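Local structure of BluB-like flavoprotein (Clostridium difficile 630, 3EO8) at residues Q69-E74 with N84-F89. The protein binds flavin mononucleotide as a dimeric member of the nitroreductase family and probably acts as an oxidoreductase. Residues are numbered along the deposited sequence; the frame is centred on the assembly and turned at random. Where two conformers were deposited one is given.
Sequences QEILVE and NRFRKF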
loop_
_atom_site.group_PDB
_atom_site.type_symbol
_atom_site.label_atom_id
_atom_site.label_comp_id
_atom_site.label_asym_id
_atom_site.label_seq_id
_atom_site.Cartn_x
_atom_site.Cartn_y
_atom_site.Cartn_z
ATOM N N GLN A 69 -5.312 21.990 16.886
ATOM C CA GLN A 69 -5.526 22.732 18.109
ATOM C C GLN A 69 -6.770 22.259 18.875
ATOM O O GLN A 69 -6.766 22.258 20.098
ATOM C CB GLN A 69 -5.585 24.213 17.817
ATOM C CG GLN A 69 -4.257 24.793 17.358
ATOM C CD GLN A 69 -3.157 24.764 18.407
ATOM O OE1 GLN A 69 -3.400 24.917 19.599
ATOM N NE2 GLN A 69 -1.928 24.582 17.950
ATOM N N GLU A 70 -7.823 21.860 18.162
ATOM C CA GLU A 70 -9.017 21.324 18.806
ATOM C C GLU A 70 -8.670 20.074 19.603
ATOM O O GLU A 70 -9.195 19.887 20.711
ATOM C CB GLU A 70 -10.091 20.976 17.766
ATOM C CG GLU A 70 -10.564 22.147 16.933
ATOM C CD GLU A 70 -11.485 21.706 15.793
ATOM O OE1 GLU A 70 -11.823 20.488 15.727
ATOM O OE2 GLU A 70 -11.876 22.594 14.991
ATOM N N ILE A 71 -7.781 19.240 19.052
ATOM C CA ILE A 71 -7.297 18.052 19.759
ATOM C C ILE A 71 -6.404 18.443 20.963
ATOM O O ILE A 71 -6.623 17.959 22.060
ATOM C CB ILE A 71 -6.547 17.077 18.833
ATOM C CG1 ILE A 71 -7.480 16.570 17.710
ATOM C CG2 ILE A 71 -6.025 15.952 19.638
ATOM C CD1 ILE A 71 -6.760 15.907 16.504
ATOM N N LEU A 72 -5.457 19.364 20.752
ATOM C CA LEU A 72 -4.530 19.794 21.797
ATOM C C LEU A 72 -5.199 20.364 23.058
ATOM O O LEU A 72 -4.775 20.081 24.187
ATOM C CB LEU A 72 -3.513 20.811 21.229
ATOM C CG LEU A 72 -2.415 20.213 20.365
ATOM C CD1 LEU A 72 -1.606 21.303 19.673
ATOM C CD2 LEU A 72 -1.483 19.284 21.166
ATOM N N VAL A 73 -6.212 21.207 22.890
ATOM C CA VAL A 73 -6.887 21.795 24.048
ATOM C C VAL A 73 -7.563 20.720 24.887
ATOM O O VAL A 73 -7.709 20.875 26.099
ATOM C CB VAL A 73 -7.925 22.879 23.673
ATOM C CG1 VAL A 73 -7.228 24.127 23.166
ATOM C CG2 VAL A 73 -8.937 22.344 22.667
ATOM N N GLU A 74 -7.970 19.624 24.270
ATOM C CA GLU A 74 -8.492 18.502 25.071
ATOM C C GLU A 74 -7.363 17.618 25.661
ATOM O O GLU A 74 -7.495 17.103 26.772
ATOM C CB GLU A 74 -9.428 17.647 24.239
ATOM C CG GLU A 74 -10.569 18.434 23.642
ATOM C CD GLU A 74 -11.503 19.053 24.652
ATOM O OE1 GLU A 74 -11.652 18.519 25.770
ATOM O OE2 GLU A 74 -12.120 20.077 24.288
ATOM N N ASN A 84 2.289 18.085 24.472
ATOM C CA ASN A 84 3.574 18.624 23.988
ATOM C C ASN A 84 4.281 17.736 23.001
ATOM O O ASN A 84 4.872 18.238 22.028
ATOM C CB ASN A 84 4.512 18.933 25.168
ATOM C CG ASN A 84 4.137 20.216 25.891
ATOM O OD1 ASN A 84 3.386 21.037 25.372
ATOM N ND2 ASN A 84 4.673 20.401 27.100
ATOM N N ARG A 85 4.247 16.424 23.217
ATOM C CA ARG A 85 4.809 15.512 22.236
ATOM C C ARG A 85 4.074 15.665 20.887
ATOM O O ARG A 85 4.704 15.681 19.815
ATOM C CB ARG A 85 4.814 14.057 22.761
ATOM C CG ARG A 85 5.944 13.807 23.787
ATOM C CD ARG A 85 6.136 12.322 24.252
ATOM N NE ARG A 85 6.906 12.319 25.517
ATOM C CZ ARG A 85 7.787 11.384 25.913
ATOM N NH1 ARG A 85 8.069 10.307 25.170
ATOM N NH2 ARG A 85 8.407 11.536 27.077
ATOM N N PHE A 86 2.768 15.855 20.931
ATOM C CA PHE A 86 1.986 16.051 19.681
ATOM C C PHE A 86 2.282 17.400 18.991
ATOM O O PHE A 86 2.354 17.465 17.759
ATOM C CB PHE A 86 0.497 15.914 19.975
ATOM C CG PHE A 86 -0.385 15.853 18.758
ATOM C CD1 PHE A 86 -0.147 14.953 17.757
ATOM C CD2 PHE A 86 -1.513 16.665 18.663
ATOM C CE1 PHE A 86 -1.019 14.865 16.654
ATOM C CE2 PHE A 86 -2.366 16.577 17.581
ATOM C CZ PHE A 86 -2.101 15.677 16.572
ATOM N N ARG A 87 2.485 18.461 19.769
ATOM C CA ARG A 87 2.924 19.743 19.209
ATOM C C ARG A 87 4.210 19.600 18.397
ATOM O O ARG A 87 4.340 20.135 17.290
ATOM C CB ARG A 87 3.145 20.758 20.344
ATOM C CG ARG A 87 1.873 21.211 21.012
ATOM C CD ARG A 87 2.058 22.213 22.202
ATOM N NE ARG A 87 0.736 22.671 22.610
ATOM C CZ ARG A 87 0.006 22.203 23.624
ATOM N NH1 ARG A 87 0.469 21.316 24.500
ATOM N NH2 ARG A 87 -1.200 22.692 23.808
ATOM N N LYS A 88 5.182 18.897 18.971
ATOM C CA LYS A 88 6.487 18.746 18.309
ATOM C C LYS A 88 6.304 17.861 17.090
ATOM O O LYS A 88 6.878 18.118 16.037
ATOM C CB LYS A 88 7.525 18.117 19.262
ATOM C CG LYS A 88 8.953 18.037 18.641
ATOM C CD LYS A 88 10.029 17.485 19.610
ATOM N N PHE A 89 5.510 16.804 17.242
ATOM C CA PHE A 89 5.285 15.857 16.144
ATOM C C PHE A 89 4.694 16.529 14.886
ATOM O O PHE A 89 5.167 16.316 13.761
ATOM C CB PHE A 89 4.372 14.714 16.605
ATOM C CG PHE A 89 3.943 13.828 15.497
ATOM C CD1 PHE A 89 4.747 12.803 15.063
ATOM C CD2 PHE A 89 2.737 14.058 14.835
ATOM C CE1 PHE A 89 4.355 12.000 13.998
ATOM C CE2 PHE A 89 2.352 13.259 13.785
ATOM C CZ PHE A 89 3.165 12.237 13.363
HETATM O O HOH W 1 -2.690 24.356 22.035
#
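Leu72 sits between Phe86 and Arg87, giving each of them its branched end. Its CD2 meets the Phe86 ring at the edge, in the ring plane, 3.6 Å from CD2 of Phe86; its CD1 lies 3.7 Å from CG of Arg87. The same Leu72 CD2 also stands over the centre of one face of the Arg87 guanidinium, 4.1 Å above its plane. Phe86 carries CG anti to its backbone N (chi1 -170°), which swings the ring across to helix 54-75, where CG2 of Ile71 lies oblique to the ring, 4.2 Å from its CE2. Arg87 instead runs extended from CG to NE, passing Leu72, and its flat end is held at several points: NH1 donates to OD1 of Asn84 (3.1 Å), one turn back, from above the carbonyl plane, and NH2 makes a salt bridge with Asp76, just past 69-74. A water at the guanidinium edge accepts from Arg87 NH2 at 2.9 Å and donates to Gln69 OE1 at 2.6 Å. Segments 69-74 and 84-89 run nearly antiparallel (159°), axes 10.4 Å apart, on helices 54-75 and 80-93, which form a helical hairpin; Leu119 and Glu118 of the second subunit pack on Ile71 and Phe86, respectively. Apolar packing of Ile71, Leu72 and Phe86 is thus buried, while the Asp76 salt bridge and the water to Gln69 link Arg87 to helix 54-75 and its end without any direct hydrogen bond between the two segments.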